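Local coordinates for capsule biosynthesis protein capD (Bacillus anthracis, PDB 3G9K) that cleaves the poly-gamma-D-glutamate capsule and joins it by amide bonds to peptidoglycan, also releasing shorter capsule that mediates escape from host defences, at residues I72-P77 with Q84-I89; G98-I103 with A151-E156; T17-N22 with T58-T63. All coordinates share one frame; numbering follows the deposited sequence.

Contact 1: I72-P77 with Q84-I89; sequences IGIGSP and QILTPI
Ser-76 OG is a buried hydroxyl with two polar partners: it donates to Pro-77 O at 2.8 Å, in the carbonyl plane and on a lone pair, and is hydrogen-bonded as well to the backbone N of Gly-148. With its bonding thus settled, it can lie beside hydrocarbon, and the branch methyl CG2 of Ile-85 rests 4.1 Å from OG. The other arm of Ile-85 reaches further along the loop, where its terminal CD1 comes within 4.0 Å of Pro-77 O, the same carbonyl that receives the serine.

Leu-86 does most of the remaining work. Its CD2 methyl sits between Ile-74 of strand 70-75 and Ser-76 just beyond the strand's end, 4.0 Å from Ile-74 CG1 and 4.2 Å from Ser-76 CB, while the twin methyl CD1 drops onto the strand at Gly-75 CA, 4.2 Å away. The side chains of Ile-74 and Leu-86 lie alongside each other, running opposite ways. A chi1 of -169° at Ile-74, with CG1 anti to the backbone N, carries CG1 to the leucine methyl.

This is helix-on-sheet packing of the Ntn-hydrolase type, with helix 82-94 laid over strand 70-75 and the glycine-containing turn between them supplying substrate-binding residues. Leu-245 of the other chain packs against Leu-86, and the side chain of Pro-77 touches Thr-1, Arg-169 and a bound glutamic acid. The helix is kinked at Pro-88, a residue with no N-H to offer the preceding turn.

No hydrogen bond crosses between these two segments, so their hold is one of shape and hydrophobicity; the directional bonds of Ser-76, to Pro-77 O and Gly-148 N, probably steady the backbone leading into the ligand pocket.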
loop_
_atom_site.group_PDB
_atom_site.type_symbol
_atom_site.label_atom_id
_atom_site.label_comp_id
_atom_site.label_asym_id
_atom_site.label_seq_id
_atom_site.Cartn_x
_atom_site.Cartn_y
_atom_site.Cartn_z
ATOM N N ILE B 72 -7.034 5.265 14.230
ATOM C CA ILE B 72 -5.844 4.660 13.654
ATOM C C ILE B 72 -6.019 4.476 12.149
ATOM O O ILE B 72 -7.017 3.951 11.704
ATOM C CB ILE B 72 -5.512 3.268 14.235
ATOM C CG1 ILE B 72 -5.332 3.311 15.741
ATOM C CG2 ILE B 72 -4.239 2.696 13.608
ATOM C CD1 ILE B 72 -5.313 1.885 16.333
ATOM N N GLY B 73 -5.025 4.930 11.378
ATOM C CA GLY B 73 -4.934 4.620 9.925
ATOM C C GLY B 73 -3.692 3.762 9.729
ATOM O O GLY B 73 -2.644 4.065 10.277
ATOM N N ILE B 74 -3.800 2.681 8.971
ATOM C CA ILE B 74 -2.724 1.700 8.914
ATOM C C ILE B 74 -2.815 0.934 7.599
ATOM O O ILE B 74 -3.908 0.740 7.024
ATOM C CB ILE B 74 -2.717 0.739 10.177
ATOM C CG1 ILE B 74 -1.482 -0.127 10.293
ATOM C CG2 ILE B 74 -4.026 -0.197 10.195
ATOM C CD1 ILE B 74 -1.258 -0.728 11.664
ATOM N N GLY B 75 -1.656 0.460 7.151
ATOM C CA GLY B 75 -1.580 -0.421 5.999
ATOM C C GLY B 75 -0.161 -0.842 5.755
ATOM O O GLY B 75 0.756 -0.378 6.446
ATOM N N SER B 76 0.018 -1.683 4.732
ATOM C CA SER B 76 1.338 -2.244 4.397
ATOM C C SER B 76 1.402 -2.781 2.987
ATOM O O SER B 76 0.440 -3.353 2.528
ATOM C CB SER B 76 1.675 -3.410 5.325
ATOM O OG SER B 76 3.059 -3.789 5.198
ATOM N N PRO B 77 2.576 -2.690 2.346
ATOM C CA PRO B 77 2.873 -3.530 1.223
ATOM C C PRO B 77 3.218 -4.972 1.672
ATOM O O PRO B 77 3.140 -5.296 2.867
ATOM C CB PRO B 77 4.071 -2.825 0.602
ATOM C CG PRO B 77 4.771 -2.256 1.778
ATOM C CD PRO B 77 3.699 -1.791 2.653
ATOM N N GLN B 84 -1.201 -11.266 7.003
ATOM C CA GLN B 84 -0.307 -11.965 7.958
ATOM C C GLN B 84 0.655 -11.036 8.661
ATOM O O GLN B 84 1.067 -11.298 9.759
ATOM C CB GLN B 84 0.482 -13.060 7.258
ATOM C CG GLN B 84 -0.414 -14.227 6.798
ATOM C CD GLN B 84 0.413 -15.423 6.437
ATOM O OE1 GLN B 84 0.535 -15.784 5.265
ATOM N NE2 GLN B 84 1.046 -15.997 7.427
ATOM N N ILE B 85 1.047 -9.965 7.980
ATOM C CA ILE B 85 1.872 -8.949 8.571
ATOM C C ILE B 85 1.083 -8.103 9.557
ATOM O O ILE B 85 1.533 -7.898 10.701
ATOM C CB ILE B 85 2.511 -8.081 7.449
ATOM C CG1 ILE B 85 3.535 -8.932 6.666
ATOM C CG2 ILE B 85 3.155 -6.811 8.015
ATOM C CD1 ILE B 85 3.811 -8.471 5.260
ATOM N N LEU B 86 -0.109 -7.642 9.139
ATOM C CA LEU B 86 -0.886 -6.714 9.945
ATOM C C LEU B 86 -1.556 -7.320 11.175
ATOM O O LEU B 86 -1.737 -6.627 12.180
ATOM C CB LEU B 86 -1.917 -5.971 9.078
ATOM C CG LEU B 86 -1.310 -4.948 8.086
ATOM C CD1 LEU B 86 -2.339 -4.430 7.082
ATOM C CD2 LEU B 86 -0.608 -3.763 8.825
ATOM N N THR B 87 -1.957 -8.598 11.105
ATOM C CA THR B 87 -2.771 -9.167 12.194
ATOM C C THR B 87 -2.043 -9.251 13.542
ATOM O O THR B 87 -2.574 -8.746 14.513
ATOM C CB THR B 87 -3.414 -10.510 11.793
ATOM O OG1 THR B 87 -4.315 -10.273 10.736
ATOM C CG2 THR B 87 -4.154 -11.178 12.963
ATOM N N PRO B 88 -0.828 -9.849 13.595
ATOM C CA PRO B 88 -0.099 -9.855 14.861
ATOM C C PRO B 88 0.248 -8.427 15.354
ATOM O O PRO B 88 0.226 -8.159 16.550
ATOM C CB PRO B 88 1.150 -10.686 14.561
ATOM C CG PRO B 88 0.925 -11.362 13.278
ATOM C CD PRO B 88 -0.081 -10.541 12.530
ATOM N N ILE B 89 0.477 -7.503 14.433
ATOM C CA ILE B 89 0.768 -6.132 14.835
ATOM C C ILE B 89 -0.412 -5.503 15.583
ATOM O O ILE B 89 -0.258 -5.061 16.726
ATOM C CB ILE B 89 1.197 -5.275 13.626
ATOM C CG1 ILE B 89 2.585 -5.739 13.141
ATOM C CG2 ILE B 89 1.200 -3.807 14.039
ATOM C CD1 ILE B 89 3.029 -5.103 11.827
#

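Contact 2: G98-I103 with A151-E156; sequences GSLQDI and ALIKDE
Leu-100 meets strand 150-155 chiefly with one methyl, CD2. It presses 3.6 Å from Ala-151 CB and 3.8 Å from Ile-153 CD1, occupying the angle between two residues that project from the same face of the strand. The isoleucine tip also reaches the base of the leucine, with CD1 4.1 Å from Leu-100 CB, and the two side chains meet at a slant. Ala-151, having only its CB, lets the leucine come down close to the sheet; Ile-153, two residues further along, flanks the methyl.

The torsions account for the aim. Leu-100 has CG anti to the backbone N (chi1 -172°), which swings the branch off the first turn of the helix toward the sheet, and the isopropyl end then turns CD2 to the strand and CD1 to Ile-89 of helix 82-94.

One shell further out, the helix start itself is held in place. Ser-99 is the N-cap of helix 100-105: its OG accepts from Asp-102 N at 3.0 Å, with an N-H...O angle of 166°, and donates to Asp-102 OD2 at 2.8 Å, meeting that oxygen from above the carboxylate plane. A carboxylate beside the first turn would also be expected to interact well with the helix dipole. On the sheet side, Ala-151 and Ile-153 are pinned by backbone bonds to Ala-164 and Thr-162, and Tyr-93 of helix 82-94 packs on Ile-153.

The division of labour is plain: polar groups define where the short helix begins, and Gln-101 NE2 bonds to Gly-165 O just past strand 160-164, whereas the Leu-100 contact is purely apolar. With no bond across it, this part of the helix's seat on the antiparallel sheet rests on the fit of Leu-100 against two neighbours.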
loop_
_atom_site.group_PDB
_atom_site.type_symbol
_atom_site.label_atom_id
_atom_site.label_comp_id
_atom_site.label_asym_id
_atom_site.label_seq_id
_atom_site.Cartn_x
_atom_site.Cartn_y
_atom_site.Cartn_z
ATOM N N GLY B 98 2.570 -2.675 23.840
ATOM C CA GLY B 98 3.519 -1.597 23.704
ATOM C C GLY B 98 3.112 -0.600 22.634
ATOM O O GLY B 98 1.981 -0.610 22.153
ATOM N N SER B 99 4.055 0.272 22.285
ATOM C CA SER B 99 3.824 1.307 21.304
ATOM C C SER B 99 3.689 0.611 19.971
ATOM O O SER B 99 4.280 -0.439 19.768
ATOM C CB SER B 99 4.985 2.315 21.254
ATOM O OG SER B 99 6.167 1.794 20.652
ATOM N N LEU B 100 2.864 1.174 19.102
ATOM C CA LEU B 100 2.714 0.677 17.743
ATOM C C LEU B 100 4.075 0.597 17.047
ATOM O O LEU B 100 4.346 -0.378 16.345
ATOM C CB LEU B 100 1.768 1.567 16.955
ATOM C CG LEU B 100 1.371 1.038 15.566
ATOM C CD1 LEU B 100 0.840 -0.441 15.630
ATOM C CD2 LEU B 100 0.365 1.966 14.904
ATOM N N GLN B 101 4.947 1.560 17.276
ATOM C CA GLN B 101 6.258 1.548 16.629
ATOM C C GLN B 101 7.149 0.358 17.092
ATOM O O GLN B 101 7.780 -0.292 16.255
ATOM C CB GLN B 101 7.010 2.864 16.852
ATOM C CG GLN B 101 8.379 2.906 16.141
ATOM C CD GLN B 101 8.239 2.938 14.606
ATOM O OE1 GLN B 101 7.782 3.925 14.054
ATOM N NE2 GLN B 101 8.649 1.864 13.927
ATOM N N ASP B 102 7.224 0.103 18.398
ATOM C CA ASP B 102 7.969 -1.056 18.917
ATOM C C ASP B 102 7.451 -2.364 18.284
ATOM O O ASP B 102 8.227 -3.170 17.799
ATOM C CB ASP B 102 7.931 -1.116 20.463
ATOM C CG ASP B 102 8.903 -0.120 21.103
ATOM O OD1 ASP B 102 10.123 -0.259 20.806
ATOM O OD2 ASP B 102 8.447 0.804 21.846
ATOM N N ILE B 103 6.141 -2.545 18.285
ATOM C CA ILE B 103 5.501 -3.714 17.678
ATOM C C ILE B 103 5.886 -3.875 16.191
ATOM O O ILE B 103 6.268 -4.964 15.744
ATOM C CB ILE B 103 3.963 -3.643 17.845
ATOM C CG1 ILE B 103 3.606 -3.724 19.334
ATOM C CG2 ILE B 103 3.277 -4.804 17.089
ATOM C CD1 ILE B 103 2.241 -3.146 19.700
ATOM N N ALA B 151 1.567 3.943 9.654
ATOM C CA ALA B 151 0.370 4.224 10.448
ATOM C C ALA B 151 0.408 5.659 11.033
ATOM O O ALA B 151 1.494 6.258 11.203
ATOM C CB ALA B 151 0.286 3.227 11.581
ATOM N N LEU B 152 -0.773 6.213 11.268
ATOM C CA LEU B 152 -0.942 7.377 12.166
ATOM C C LEU B 152 -1.991 7.019 13.193
ATOM O O LEU B 152 -2.888 6.236 12.920
ATOM C CB LEU B 152 -1.329 8.657 11.396
ATOM C CG LEU B 152 -0.322 9.234 10.415
ATOM C CD1 LEU B 152 -1.048 10.357 9.609
ATOM C CD2 LEU B 152 0.964 9.784 11.064
ATOM N N ILE B 153 -1.843 7.580 14.381
ATOM C CA ILE B 153 -2.807 7.425 15.438
ATOM C C ILE B 153 -3.167 8.807 15.938
ATOM O O ILE B 153 -2.284 9.541 16.331
ATOM C CB ILE B 153 -2.209 6.664 16.629
ATOM C CG1 ILE B 153 -1.687 5.285 16.208
ATOM C CG2 ILE B 153 -3.242 6.533 17.781
ATOM C CD1 ILE B 153 -0.979 4.532 17.359
ATOM N N LYS B 154 -4.465 9.129 15.968
ATOM C CA LYS B 154 -4.932 10.354 16.602
ATOM C C LYS B 154 -5.547 10.034 17.961
ATOM O O LYS B 154 -6.441 9.211 18.045
ATOM C CB LYS B 154 -5.963 11.077 15.745
ATOM C CG LYS B 154 -6.498 12.347 16.405
ATOM C CD LYS B 154 -7.057 13.333 15.414
ATOM C CE LYS B 154 -7.431 14.633 16.131
ATOM N NZ LYS B 154 -8.358 15.441 15.306
ATOM N N ASP B 155 -5.042 10.667 19.003
ATOM C CA ASP B 155 -5.682 10.681 20.305
ATOM C C ASP B 155 -6.786 11.690 20.233
ATOM O O ASP B 155 -6.536 12.841 20.142
ATOM C CB ASP B 155 -4.701 11.102 21.390
ATOM C CG ASP B 155 -5.301 11.056 22.795
ATOM O OD1 ASP B 155 -6.473 11.333 22.965
ATOM O OD2 ASP B 155 -4.567 10.750 23.715
ATOM N N GLU B 156 -8.013 11.230 20.259
ATOM C CA GLU B 156 -9.094 12.106 19.968
ATOM C C GLU B 156 -9.490 12.897 21.214
ATOM O O GLU B 156 -10.142 13.896 21.112
ATOM C CB GLU B 156 -10.318 11.385 19.391
ATOM C CG GLU B 156 -10.146 10.660 18.089
ATOM C CD GLU B 156 -10.371 11.505 16.873
ATOM O OE1 GLU B 156 -10.696 12.668 16.995
ATOM O OE2 GLU B 156 -10.162 11.008 15.773
#

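Contact 3: T17-N22 with T58-T63; sequences TNTLSN and TFMAPT. With GLU (glutamic acid), chain F.
The pyrrolidine ring of Pro-62 carries the CG2 methyl of Thr-17 over one face; the methyl is 3.5 Å from Pro-62 CD, tighter than usual for two carbons, and 3.8 Å from Pro-62 CB. The two side chains cross at about a right angle, and His-3 also touches both residues. The aromatic ring of Phe-59 turns to the other chain: it stacks on Tyr-279 of that chain and makes a cation-pi contact with Arg-282, also of that chain.

Met-60, between Phe-59 and Pro-62 in sequence and modelled as selenomethionine, reaches across to strand 13-19. Its chain bends at the end, chi3 -75°, carrying CE to within 3.7 Å of Thr-19 CG2. The selenium lies 3.1 Å from Thr-17 OG1, a short approach and not a hydrogen bond. That hydroxyl is buried with no partner in the model, so its exact placement is open to doubt.

Strand 13-19 belongs to the two-stranded sheet whose other strand, 2-7, directly follows the nucleophile Thr-1, whereas 58-63 leads into strand 63-67 of the four-stranded sheet; the packing therefore ties together the two layers of sheet that mark the Ntn-hydrolase sandwich. The 17-19 strand also continues as an antiparallel ladder into the other chain.

Thr-19 faces the catalytic centre. Its OG1 is hydrogen-bonded to Thr-1 OG1 and accepts from Ser-21 N at 2.9 Å (155° at the hydrogen), an ST turn which, with the Thr-1 bond, would hold OG1 in place. The carboxylate O of the bound glutamic acid stands 4.0 Å from Thr-19 OG1 and 3.8 Å from Ser-21 CA, in van der Waals range at most, while Arg-169 NH1 and Thr-1 OG1 hydrogen-bond the ligand. A second ST turn, Thr-58 OG1 accepting from Met-60 N at 3.1 Å, shapes the loop behind the selenomethionine.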
loop_
_atom_site.group_PDB
_atom_site.type_symbol
_atom_site.label_atom_id
_atom_site.label_comp_id
_atom_site.label_asym_id
_atom_site.label_seq_id
_atom_site.Cartn_x
_atom_site.Cartn_y
_atom_site.Cartn_z
ATOM N N THR B 17 -3.055 2.479 -0.435
ATOM C CA THR B 17 -1.958 1.675 -0.986
ATOM C C THR B 17 -1.937 1.639 -2.525
ATOM O O THR B 17 -2.920 1.358 -3.179
ATOM C CB THR B 17 -1.699 0.310 -0.158
ATOM O OG1 THR B 17 -1.151 -0.765 -0.951
ATOM C CG2 THR B 17 -2.785 -0.086 0.777
ATOM N N ASN B 18 -0.796 2.032 -3.087
ATOM C CA ASN B 18 -0.602 2.099 -4.513
ATOM C C ASN B 18 0.461 1.102 -4.936
ATOM O O ASN B 18 1.354 0.780 -4.148
ATOM C CB ASN B 18 -0.151 3.488 -4.922
ATOM C CG ASN B 18 -1.198 4.575 -4.606
ATOM O OD1 ASN B 18 -2.394 4.302 -4.564
ATOM N ND2 ASN B 18 -0.731 5.809 -4.407
ATOM N N THR B 19 0.371 0.602 -6.172
ATOM C CA THR B 19 1.304 -0.422 -6.586
ATOM C C THR B 19 1.512 -0.556 -8.094
ATOM O O THR B 19 0.698 -0.088 -8.904
ATOM C CB THR B 19 0.861 -1.762 -6.014
ATOM O OG1 THR B 19 1.922 -2.714 -6.142
ATOM C CG2 THR B 19 -0.401 -2.271 -6.746
ATOM N N LEU B 20 2.631 -1.178 -8.441
ATOM C CA LEU B 20 2.921 -1.682 -9.774
ATOM C C LEU B 20 2.877 -3.218 -9.815
ATOM O O LEU B 20 3.026 -3.817 -10.822
ATOM C CB LEU B 20 4.286 -1.247 -10.250
ATOM C CG LEU B 20 4.634 0.212 -10.357
ATOM C CD1 LEU B 20 6.032 0.392 -10.784
ATOM C CD2 LEU B 20 3.694 0.939 -11.219
ATOM N N SER B 21 2.738 -3.877 -8.679
ATOM C CA SER B 21 2.611 -5.348 -8.576
ATOM C C SER B 21 3.873 -6.209 -8.659
ATOM O O SER B 21 3.810 -7.384 -8.543
ATOM C CB SER B 21 1.595 -5.890 -9.559
ATOM O OG SER B 21 0.293 -5.653 -9.131
ATOM N N ASN B 22 4.997 -5.619 -8.896
ATOM C CA ASN B 22 6.281 -6.222 -8.746
ATOM C C ASN B 22 7.055 -4.959 -8.726
ATOM O O ASN B 22 6.561 -3.951 -9.122
ATOM C CB ASN B 22 6.721 -7.030 -9.960
ATOM C CG ASN B 22 8.004 -7.842 -9.721
ATOM O OD1 ASN B 22 8.701 -7.718 -8.714
ATOM N ND2 ASN B 22 8.309 -8.690 -10.672
ATOM N N THR B 58 -6.384 -8.688 -4.945
ATOM C CA THR B 58 -5.159 -8.236 -4.287
ATOM C C THR B 58 -5.307 -8.355 -2.789
ATOM O O THR B 58 -6.405 -8.230 -2.230
ATOM C CB THR B 58 -4.766 -6.773 -4.683
ATOM O OG1 THR B 58 -3.625 -6.351 -3.920
ATOM C CG2 THR B 58 -5.917 -5.845 -4.449
ATOM N N PHE B 59 -4.208 -8.600 -2.132
ATOM C CA PHE B 59 -4.193 -8.714 -0.716
ATOM C C PHE B 59 -4.013 -7.373 -0.017
ATOM O O PHE B 59 -4.028 -7.308 1.177
ATOM C CB PHE B 59 -3.107 -9.695 -0.302
ATOM C CG PHE B 59 -3.566 -11.127 -0.281
ATOM C CD1 PHE B 59 -4.225 -11.631 0.796
ATOM C CD2 PHE B 59 -3.347 -11.941 -1.342
ATOM C CE1 PHE B 59 -4.639 -12.918 0.805
ATOM C CE2 PHE B 59 -3.782 -13.228 -1.329
ATOM C CZ PHE B 59 -4.413 -13.709 -0.262
HETATM N N MSE B 60 -3.823 -6.313 -0.784
HETATM C CA MSE B 60 -3.778 -4.947 -0.235
HETATM C C MSE B 60 -5.010 -4.663 0.616
HETATM O O MSE B 60 -6.125 -5.033 0.236
HETATM C CB MSE B 60 -3.663 -3.909 -1.354
HETATM C CG MSE B 60 -2.312 -3.897 -2.091
HETATM SE SE MSE B 60 -2.255 -2.416 -3.360
HETATM C CE MSE B 60 -3.407 -3.095 -4.798
ATOM N N ALA B 61 -4.814 -3.996 1.727
ATOM C CA ALA B 61 -5.867 -3.751 2.674
ATOM C C ALA B 61 -5.734 -2.467 3.514
ATOM O O ALA B 61 -5.602 -2.528 4.684
ATOM C CB ALA B 61 -6.031 -4.924 3.547
ATOM N N PRO B 62 -5.815 -1.312 2.881
ATOM C CA PRO B 62 -5.799 -0.047 3.637
ATOM C C PRO B 62 -6.980 -0.071 4.612
ATOM O O PRO B 62 -8.061 -0.521 4.246
ATOM C CB PRO B 62 -5.951 1.027 2.561
ATOM C CG PRO B 62 -6.531 0.269 1.346
ATOM C CD PRO B 62 -6.035 -1.114 1.443
ATOM N N THR B 63 -6.728 0.378 5.838
ATOM C CA THR B 63 -7.615 0.148 6.959
ATOM C C THR B 63 -7.605 1.378 7.893
ATOM O O THR B 63 -6.589 2.064 8.034
ATOM C CB THR B 63 -7.207 -1.173 7.701
ATOM O OG1 THR B 63 -7.351 -2.288 6.809
ATOM C CG2 THR B 63 -8.065 -1.464 9.002
HETATM N N GLU F . 4.328 -8.774 -4.313
HETATM C CA GLU F . 4.440 -7.500 -3.616
HETATM C C GLU F . 3.190 -6.615 -3.804
HETATM O O GLU F . 2.799 -6.379 -4.946
HETATM C CB GLU F . 5.693 -6.794 -4.140
HETATM C CG GLU F . 5.737 -5.294 -3.915
HETATM C CD GLU F . 5.916 -4.900 -2.474
HETATM O OE1 GLU F . 5.628 -5.714 -1.572
HETATM O OE2 GLU F . 6.325 -3.740 -2.275
HETATM O OXT GLU F . 2.544 -6.103 -2.860
#

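Along the chain the three contacts come in series: contact 3 closes before contact 1 opens, and contact 1 before contact 2. Contacts 1 and 2 share the four-stranded antiparallel sheet, in which strands 70-75 and 150-155 are neighbours bonded through Gly-73 N and Leu-152 O, and consecutive helices 82-94 and 100-105 cover it. Contact 3 joins the same sheet through the bond of Ile-74 N to Thr-63 O. Centre to centre, contact 1 lies about 12 Å from each of the others, which are about 22 Å apart and do not meet. Contact 1 touches both, linking contact 2, away from the annotated sites, with the ligand-pocket side of the fold.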